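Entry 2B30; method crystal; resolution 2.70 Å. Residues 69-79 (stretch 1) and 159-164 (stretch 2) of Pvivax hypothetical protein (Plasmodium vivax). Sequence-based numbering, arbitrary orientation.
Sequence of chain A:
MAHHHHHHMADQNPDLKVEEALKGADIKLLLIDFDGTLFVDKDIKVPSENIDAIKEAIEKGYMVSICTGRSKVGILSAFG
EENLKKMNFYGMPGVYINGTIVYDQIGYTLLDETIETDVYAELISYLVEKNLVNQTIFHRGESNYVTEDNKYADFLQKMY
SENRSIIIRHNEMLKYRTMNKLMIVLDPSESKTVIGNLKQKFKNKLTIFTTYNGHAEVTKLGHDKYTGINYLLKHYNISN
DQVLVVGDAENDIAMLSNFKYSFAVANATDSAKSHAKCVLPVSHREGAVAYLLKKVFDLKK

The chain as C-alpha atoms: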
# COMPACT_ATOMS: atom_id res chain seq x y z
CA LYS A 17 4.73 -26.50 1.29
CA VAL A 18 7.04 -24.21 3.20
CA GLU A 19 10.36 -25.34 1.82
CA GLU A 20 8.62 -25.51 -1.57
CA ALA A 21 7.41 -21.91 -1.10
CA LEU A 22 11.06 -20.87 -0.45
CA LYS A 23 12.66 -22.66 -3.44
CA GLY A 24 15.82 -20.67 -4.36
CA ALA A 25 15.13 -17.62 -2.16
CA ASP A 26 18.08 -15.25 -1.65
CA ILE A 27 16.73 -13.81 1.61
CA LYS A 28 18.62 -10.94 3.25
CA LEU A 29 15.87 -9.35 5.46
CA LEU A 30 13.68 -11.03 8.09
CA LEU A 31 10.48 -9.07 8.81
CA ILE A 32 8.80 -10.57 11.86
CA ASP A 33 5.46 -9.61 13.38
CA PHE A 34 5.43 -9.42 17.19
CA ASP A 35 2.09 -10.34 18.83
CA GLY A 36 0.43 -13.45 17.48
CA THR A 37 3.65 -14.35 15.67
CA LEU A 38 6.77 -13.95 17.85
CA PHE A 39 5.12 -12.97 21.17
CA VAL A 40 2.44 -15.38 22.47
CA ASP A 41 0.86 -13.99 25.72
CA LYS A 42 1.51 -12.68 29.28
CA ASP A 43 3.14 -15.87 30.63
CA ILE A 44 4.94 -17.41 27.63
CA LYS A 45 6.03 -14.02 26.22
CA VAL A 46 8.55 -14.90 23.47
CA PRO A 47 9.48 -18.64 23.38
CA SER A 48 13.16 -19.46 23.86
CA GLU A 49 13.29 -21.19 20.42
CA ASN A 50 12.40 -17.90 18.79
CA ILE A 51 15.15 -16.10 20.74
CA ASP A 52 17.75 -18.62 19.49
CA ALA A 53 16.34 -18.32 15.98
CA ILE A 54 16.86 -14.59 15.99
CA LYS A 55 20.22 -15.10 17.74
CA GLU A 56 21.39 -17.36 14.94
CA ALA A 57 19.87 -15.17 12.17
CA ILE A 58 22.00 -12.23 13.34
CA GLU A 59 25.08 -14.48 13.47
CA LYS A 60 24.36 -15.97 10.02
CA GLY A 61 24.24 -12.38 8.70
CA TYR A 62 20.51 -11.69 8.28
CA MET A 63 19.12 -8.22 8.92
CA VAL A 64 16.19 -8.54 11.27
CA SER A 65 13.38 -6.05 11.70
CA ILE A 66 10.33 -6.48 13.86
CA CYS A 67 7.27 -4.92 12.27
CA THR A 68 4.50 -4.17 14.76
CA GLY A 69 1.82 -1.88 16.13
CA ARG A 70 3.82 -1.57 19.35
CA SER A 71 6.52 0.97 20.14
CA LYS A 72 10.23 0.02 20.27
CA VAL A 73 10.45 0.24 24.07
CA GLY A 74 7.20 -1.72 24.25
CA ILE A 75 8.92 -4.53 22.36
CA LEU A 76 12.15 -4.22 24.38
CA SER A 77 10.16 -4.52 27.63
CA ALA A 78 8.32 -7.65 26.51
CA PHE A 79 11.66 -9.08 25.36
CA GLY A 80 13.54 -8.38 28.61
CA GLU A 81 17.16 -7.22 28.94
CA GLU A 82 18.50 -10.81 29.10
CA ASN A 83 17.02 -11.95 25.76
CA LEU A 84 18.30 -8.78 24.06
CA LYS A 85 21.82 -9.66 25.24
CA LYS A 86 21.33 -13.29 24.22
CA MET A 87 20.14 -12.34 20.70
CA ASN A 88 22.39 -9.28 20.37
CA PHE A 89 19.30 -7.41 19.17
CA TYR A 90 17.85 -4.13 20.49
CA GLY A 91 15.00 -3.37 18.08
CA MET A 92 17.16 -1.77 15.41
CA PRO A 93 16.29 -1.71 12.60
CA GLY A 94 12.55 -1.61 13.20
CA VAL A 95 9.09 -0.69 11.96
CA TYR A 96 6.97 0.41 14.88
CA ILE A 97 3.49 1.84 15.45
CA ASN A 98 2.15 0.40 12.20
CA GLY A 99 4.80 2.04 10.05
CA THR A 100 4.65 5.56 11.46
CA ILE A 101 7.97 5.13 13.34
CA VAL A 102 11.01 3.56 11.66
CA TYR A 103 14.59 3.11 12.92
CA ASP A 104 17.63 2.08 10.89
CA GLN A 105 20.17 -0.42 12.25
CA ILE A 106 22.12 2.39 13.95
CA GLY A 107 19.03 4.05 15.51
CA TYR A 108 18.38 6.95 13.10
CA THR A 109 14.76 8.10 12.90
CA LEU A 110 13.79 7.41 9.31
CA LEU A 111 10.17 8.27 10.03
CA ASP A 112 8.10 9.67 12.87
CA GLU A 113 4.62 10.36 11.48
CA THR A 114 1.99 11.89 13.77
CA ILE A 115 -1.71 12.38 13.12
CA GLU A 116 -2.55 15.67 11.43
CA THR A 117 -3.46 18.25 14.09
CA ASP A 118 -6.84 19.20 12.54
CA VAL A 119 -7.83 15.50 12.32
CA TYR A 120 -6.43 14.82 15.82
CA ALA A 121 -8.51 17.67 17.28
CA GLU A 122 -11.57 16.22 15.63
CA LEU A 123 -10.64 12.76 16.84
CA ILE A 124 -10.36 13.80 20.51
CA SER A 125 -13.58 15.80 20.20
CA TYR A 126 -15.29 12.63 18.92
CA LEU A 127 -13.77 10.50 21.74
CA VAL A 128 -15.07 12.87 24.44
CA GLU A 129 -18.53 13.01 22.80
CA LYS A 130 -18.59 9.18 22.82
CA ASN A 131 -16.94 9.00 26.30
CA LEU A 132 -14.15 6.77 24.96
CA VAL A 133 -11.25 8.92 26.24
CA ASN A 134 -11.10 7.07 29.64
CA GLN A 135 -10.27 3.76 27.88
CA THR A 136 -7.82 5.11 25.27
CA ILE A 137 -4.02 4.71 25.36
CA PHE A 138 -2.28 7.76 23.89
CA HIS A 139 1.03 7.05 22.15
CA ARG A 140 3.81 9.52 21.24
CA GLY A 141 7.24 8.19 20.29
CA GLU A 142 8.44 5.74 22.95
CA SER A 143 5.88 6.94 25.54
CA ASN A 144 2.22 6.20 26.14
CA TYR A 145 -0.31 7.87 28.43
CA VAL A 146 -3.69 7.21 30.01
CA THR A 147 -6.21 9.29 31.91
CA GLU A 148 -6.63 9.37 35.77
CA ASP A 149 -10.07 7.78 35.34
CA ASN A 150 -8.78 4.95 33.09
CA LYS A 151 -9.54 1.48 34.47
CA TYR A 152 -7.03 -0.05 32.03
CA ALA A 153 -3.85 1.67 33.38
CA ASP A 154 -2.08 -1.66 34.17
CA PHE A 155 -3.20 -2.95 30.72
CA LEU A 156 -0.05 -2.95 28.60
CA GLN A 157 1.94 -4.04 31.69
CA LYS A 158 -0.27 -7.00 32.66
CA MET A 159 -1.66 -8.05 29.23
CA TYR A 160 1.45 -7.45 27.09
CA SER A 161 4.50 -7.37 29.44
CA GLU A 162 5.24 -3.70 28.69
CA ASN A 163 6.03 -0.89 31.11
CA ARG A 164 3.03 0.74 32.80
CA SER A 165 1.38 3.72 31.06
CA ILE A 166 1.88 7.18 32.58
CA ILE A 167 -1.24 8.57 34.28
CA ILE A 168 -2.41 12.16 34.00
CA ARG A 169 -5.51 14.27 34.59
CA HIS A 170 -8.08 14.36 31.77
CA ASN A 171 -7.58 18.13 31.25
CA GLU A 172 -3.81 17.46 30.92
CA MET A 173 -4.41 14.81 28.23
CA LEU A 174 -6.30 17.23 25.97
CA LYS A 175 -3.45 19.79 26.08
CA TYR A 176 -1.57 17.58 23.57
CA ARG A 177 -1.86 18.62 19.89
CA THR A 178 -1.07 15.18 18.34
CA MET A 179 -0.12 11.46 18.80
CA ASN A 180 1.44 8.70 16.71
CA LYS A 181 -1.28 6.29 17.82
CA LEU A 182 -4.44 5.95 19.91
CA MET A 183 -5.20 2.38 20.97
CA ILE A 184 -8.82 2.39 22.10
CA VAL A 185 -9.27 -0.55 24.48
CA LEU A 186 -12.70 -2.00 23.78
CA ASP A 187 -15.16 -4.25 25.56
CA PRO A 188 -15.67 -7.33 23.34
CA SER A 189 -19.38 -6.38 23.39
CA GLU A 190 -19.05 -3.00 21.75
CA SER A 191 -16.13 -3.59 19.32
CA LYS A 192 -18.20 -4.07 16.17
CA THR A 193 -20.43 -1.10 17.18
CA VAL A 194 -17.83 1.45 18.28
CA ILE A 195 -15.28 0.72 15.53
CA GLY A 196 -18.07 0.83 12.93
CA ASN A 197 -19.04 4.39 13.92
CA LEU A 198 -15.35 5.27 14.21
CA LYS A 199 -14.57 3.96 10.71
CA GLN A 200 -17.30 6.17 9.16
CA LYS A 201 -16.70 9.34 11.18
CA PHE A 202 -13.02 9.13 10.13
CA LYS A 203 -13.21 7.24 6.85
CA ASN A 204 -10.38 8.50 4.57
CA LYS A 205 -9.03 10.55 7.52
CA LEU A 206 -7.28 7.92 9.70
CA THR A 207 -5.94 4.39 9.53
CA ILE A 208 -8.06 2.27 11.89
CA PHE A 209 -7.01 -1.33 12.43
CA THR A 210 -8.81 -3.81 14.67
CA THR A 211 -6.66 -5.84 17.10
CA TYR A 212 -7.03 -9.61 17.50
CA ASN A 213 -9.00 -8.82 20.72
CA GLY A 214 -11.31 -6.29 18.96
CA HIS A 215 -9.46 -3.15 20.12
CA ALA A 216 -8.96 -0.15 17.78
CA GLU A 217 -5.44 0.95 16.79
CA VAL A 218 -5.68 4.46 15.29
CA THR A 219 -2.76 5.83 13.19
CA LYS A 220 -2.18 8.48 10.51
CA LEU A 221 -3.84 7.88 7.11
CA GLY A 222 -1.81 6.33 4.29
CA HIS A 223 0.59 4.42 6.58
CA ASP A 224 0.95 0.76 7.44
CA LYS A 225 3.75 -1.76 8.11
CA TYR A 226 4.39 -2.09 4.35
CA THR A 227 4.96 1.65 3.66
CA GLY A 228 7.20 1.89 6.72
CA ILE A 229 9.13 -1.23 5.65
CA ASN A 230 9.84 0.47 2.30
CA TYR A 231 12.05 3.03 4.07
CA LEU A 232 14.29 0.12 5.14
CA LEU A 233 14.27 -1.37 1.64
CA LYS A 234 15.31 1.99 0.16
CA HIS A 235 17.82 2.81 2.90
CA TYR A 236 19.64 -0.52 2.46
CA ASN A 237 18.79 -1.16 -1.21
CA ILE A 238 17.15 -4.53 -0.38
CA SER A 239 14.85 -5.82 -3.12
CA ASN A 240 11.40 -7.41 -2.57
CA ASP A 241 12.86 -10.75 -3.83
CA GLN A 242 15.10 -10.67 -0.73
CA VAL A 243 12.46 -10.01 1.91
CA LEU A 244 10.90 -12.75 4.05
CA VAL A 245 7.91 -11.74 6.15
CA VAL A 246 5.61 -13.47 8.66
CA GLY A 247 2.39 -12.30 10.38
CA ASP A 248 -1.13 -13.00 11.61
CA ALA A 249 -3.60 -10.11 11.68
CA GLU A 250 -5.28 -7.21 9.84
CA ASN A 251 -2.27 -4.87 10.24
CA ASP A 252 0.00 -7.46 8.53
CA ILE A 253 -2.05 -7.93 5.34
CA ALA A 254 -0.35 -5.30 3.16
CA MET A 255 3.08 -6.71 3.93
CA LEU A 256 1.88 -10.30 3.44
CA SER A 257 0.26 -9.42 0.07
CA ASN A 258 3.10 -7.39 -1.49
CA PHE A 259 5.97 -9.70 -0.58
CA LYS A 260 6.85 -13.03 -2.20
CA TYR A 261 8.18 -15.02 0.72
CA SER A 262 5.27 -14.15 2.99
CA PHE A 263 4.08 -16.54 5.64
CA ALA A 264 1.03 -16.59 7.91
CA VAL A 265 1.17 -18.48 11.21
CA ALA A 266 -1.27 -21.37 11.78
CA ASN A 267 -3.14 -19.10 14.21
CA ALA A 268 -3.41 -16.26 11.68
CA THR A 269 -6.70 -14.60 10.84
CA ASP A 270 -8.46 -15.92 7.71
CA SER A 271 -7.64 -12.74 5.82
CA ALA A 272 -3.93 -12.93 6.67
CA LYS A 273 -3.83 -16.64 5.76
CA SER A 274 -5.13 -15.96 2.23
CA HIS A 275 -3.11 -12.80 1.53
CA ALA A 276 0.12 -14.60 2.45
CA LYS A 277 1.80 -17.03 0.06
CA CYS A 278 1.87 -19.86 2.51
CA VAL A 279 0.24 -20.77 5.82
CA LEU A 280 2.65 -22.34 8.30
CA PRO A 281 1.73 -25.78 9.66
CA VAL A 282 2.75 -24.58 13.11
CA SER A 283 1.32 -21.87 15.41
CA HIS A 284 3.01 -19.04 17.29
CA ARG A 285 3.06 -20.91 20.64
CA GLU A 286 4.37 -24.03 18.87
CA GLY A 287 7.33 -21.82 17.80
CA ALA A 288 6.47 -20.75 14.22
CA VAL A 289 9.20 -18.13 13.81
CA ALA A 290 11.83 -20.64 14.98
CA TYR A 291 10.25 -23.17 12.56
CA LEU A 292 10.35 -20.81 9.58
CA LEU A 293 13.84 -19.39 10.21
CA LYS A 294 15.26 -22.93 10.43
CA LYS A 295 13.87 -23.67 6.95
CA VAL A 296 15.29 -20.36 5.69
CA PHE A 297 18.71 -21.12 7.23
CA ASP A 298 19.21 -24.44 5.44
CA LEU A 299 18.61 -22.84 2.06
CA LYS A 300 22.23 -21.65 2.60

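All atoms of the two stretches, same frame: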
# COMPACT_ATOMS: atom_id res chain seq x y z
N GLY A 69 2.59 -3.01 15.63
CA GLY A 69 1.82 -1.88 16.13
C GLY A 69 2.38 -1.30 17.42
O GLY A 69 2.04 -0.18 17.78
N ARG A 70 3.24 -2.04 18.10
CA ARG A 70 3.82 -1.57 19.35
C ARG A 70 4.96 -0.58 19.10
O ARG A 70 5.41 -0.40 17.97
CB ARG A 70 4.31 -2.75 20.18
CG ARG A 70 3.15 -3.53 20.77
CD ARG A 70 3.48 -4.96 21.13
NE ARG A 70 4.09 -5.05 22.45
CZ ARG A 70 3.95 -6.07 23.31
NH1 ARG A 70 3.22 -7.14 23.02
NH2 ARG A 70 4.56 -6.01 24.48
N SER A 71 5.39 0.06 20.18
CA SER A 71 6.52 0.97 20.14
C SER A 71 7.78 0.14 20.32
O SER A 71 7.67 -1.03 20.67
CB SER A 71 6.40 1.99 21.27
OG SER A 71 6.53 1.35 22.53
N LYS A 72 8.95 0.74 20.09
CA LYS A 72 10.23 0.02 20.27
C LYS A 72 10.39 -0.43 21.71
O LYS A 72 10.56 -1.62 21.97
CB LYS A 72 11.45 0.87 19.86
CG LYS A 72 12.81 0.16 20.05
CD LYS A 72 13.97 0.86 19.31
CE LYS A 72 14.42 2.15 19.98
NZ LYS A 72 14.72 1.97 21.44
N VAL A 73 10.30 0.52 22.64
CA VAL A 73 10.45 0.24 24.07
C VAL A 73 9.40 -0.77 24.55
O VAL A 73 9.65 -1.54 25.47
CB VAL A 73 10.38 1.52 24.96
CG1 VAL A 73 11.51 2.47 24.63
CG2 VAL A 73 9.04 2.23 24.80
N GLY A 74 8.23 -0.75 23.94
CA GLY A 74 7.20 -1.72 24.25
C GLY A 74 7.69 -3.12 23.93
O GLY A 74 7.48 -4.06 24.71
N ILE A 75 8.37 -3.25 22.80
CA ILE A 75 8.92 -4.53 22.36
C ILE A 75 10.15 -4.94 23.18
O ILE A 75 10.32 -6.13 23.46
CB ILE A 75 9.21 -4.50 20.84
CG1 ILE A 75 8.13 -5.30 20.14
CG2 ILE A 75 10.58 -5.08 20.49
CD1 ILE A 75 8.23 -5.25 18.68
N LEU A 76 10.98 -3.96 23.54
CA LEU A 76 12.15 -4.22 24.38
C LEU A 76 11.77 -4.62 25.81
O LEU A 76 12.49 -5.38 26.45
CB LEU A 76 13.06 -2.99 24.44
CG LEU A 76 13.70 -2.46 23.15
CD1 LEU A 76 14.85 -1.56 23.53
CD2 LEU A 76 14.18 -3.58 22.23
N SER A 77 10.66 -4.11 26.32
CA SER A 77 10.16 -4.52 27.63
C SER A 77 9.74 -5.99 27.60
O SER A 77 10.23 -6.81 28.38
CB SER A 77 8.97 -3.66 28.05
OG SER A 77 9.34 -2.30 28.08
N ALA A 78 8.85 -6.31 26.66
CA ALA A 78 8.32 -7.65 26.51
C ALA A 78 9.44 -8.64 26.29
O ALA A 78 9.34 -9.78 26.75
CB ALA A 78 7.35 -7.69 25.36
N PHE A 79 10.49 -8.22 25.60
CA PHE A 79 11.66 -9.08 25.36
C PHE A 79 12.45 -9.35 26.64
O PHE A 79 12.83 -10.49 26.91
CB PHE A 79 12.62 -8.44 24.33
CG PHE A 79 12.42 -8.91 22.90
CD1 PHE A 79 12.40 -10.27 22.59
CD2 PHE A 79 12.32 -7.99 21.86
CE1 PHE A 79 12.24 -10.69 21.27
CE2 PHE A 79 12.17 -8.42 20.54
CZ PHE A 79 12.12 -9.76 20.25
N MET A 159 -1.30 -7.29 30.45
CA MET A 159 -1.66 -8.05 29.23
C MET A 159 -0.50 -8.32 28.27
O MET A 159 -0.46 -9.38 27.63
CB MET A 159 -2.78 -7.35 28.44
CG MET A 159 -4.20 -7.55 28.97
SD MET A 159 -5.15 -8.73 27.99
CE MET A 159 -5.57 -7.79 26.52
N TYR A 160 0.43 -7.38 28.15
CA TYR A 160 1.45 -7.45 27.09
C TYR A 160 2.90 -7.30 27.57
O TYR A 160 3.79 -7.13 26.75
CB TYR A 160 1.14 -6.41 26.00
CG TYR A 160 -0.21 -6.64 25.33
CD1 TYR A 160 -0.36 -7.55 24.29
CD2 TYR A 160 -1.34 -5.94 25.75
CE1 TYR A 160 -1.60 -7.77 23.67
CE2 TYR A 160 -2.59 -6.15 25.14
CZ TYR A 160 -2.72 -7.07 24.11
OH TYR A 160 -3.96 -7.28 23.53
N SER A 161 3.13 -7.39 28.88
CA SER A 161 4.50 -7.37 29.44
C SER A 161 5.31 -6.11 29.07
O SER A 161 6.53 -6.19 28.89
CB SER A 161 5.28 -8.62 29.02
OG SER A 161 4.49 -9.78 29.13
N GLU A 162 4.61 -4.98 28.93
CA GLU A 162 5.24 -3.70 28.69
C GLU A 162 5.44 -2.99 30.02
O GLU A 162 5.11 -3.54 31.08
CB GLU A 162 4.36 -2.84 27.78
CG GLU A 162 4.37 -3.25 26.33
CD GLU A 162 3.94 -2.13 25.38
OE1 GLU A 162 3.83 -0.97 25.81
OE2 GLU A 162 3.71 -2.43 24.18
N ASN A 163 5.99 -1.78 29.96
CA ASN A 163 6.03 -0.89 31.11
C ASN A 163 4.67 -0.26 31.28
O ASN A 163 3.94 -0.13 30.31
CB ASN A 163 7.11 0.19 30.95
CG ASN A 163 8.52 -0.35 31.13
OD1 ASN A 163 9.28 0.12 31.97
ND2 ASN A 163 8.86 -1.37 30.35
N ARG A 164 4.32 0.11 32.51
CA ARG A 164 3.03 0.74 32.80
C ARG A 164 2.88 2.11 32.10
O ARG A 164 3.84 2.85 31.95
CB ARG A 164 2.86 0.90 34.32
O HOH W 1 3.64 -0.37 22.41

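Contact between the loop and helix of residues 69-79 and the segment 159-164, where a helix gives way to loop. G69 lies out of reach, and the contact opens with R70, whose CA-to-CB bond points toward the other stretch. Its guanidinium ties two residues together: NH2 donates to the backbone carbonyl of Y160 (R70 NH2 to Y160 O, 2.6 Å), while NE forms a salt bridge with E162 (R70 NE to E162 OE2, 3.2 Å) whose hydrogen bond is weak, the N-H...O angle being 121°. Y160 CB lies over one face of the guanidinium, 3.7 Å from R70 NH1, and NH1 is satisfied by a hydrogen bond elsewhere in the structure. S71 caps the helix that begins at K72: its OG accepts from an amide of the first turn that has no carbonyl partner within the helix (G74 N to S71 OG, 3.0 Å). A water joins this N-terminus to the acid, accepting from S71 N (2.9 Å to the water O) and donating to E162 OE2 (2.7 Å from the water O). At G74 the bare backbone lets the carboxylate close in, with G74 CA 3.5 Å from E162 CD; an ideal CB here would sit 2.5 Å from E162 OE2, a clash. I75 points away. One turn beyond V73, S77 faces the loop: its OG donates to V73 O (2.7 Å) within its own helix and lies 2.5 Å from N163 ND2, while S77 CB packs 3.8 Å from E162 CA. A78 meets S161, the residue that leaves the helix with positive phi. A78 CA makes a CA-H...O contact with S161 O at 3.3 Å; A78 N, 3.2 Å from S161 O, is too poorly angled to bond it and instead donates to G74 O (3.3 Å). F79 turns away, ending the contact.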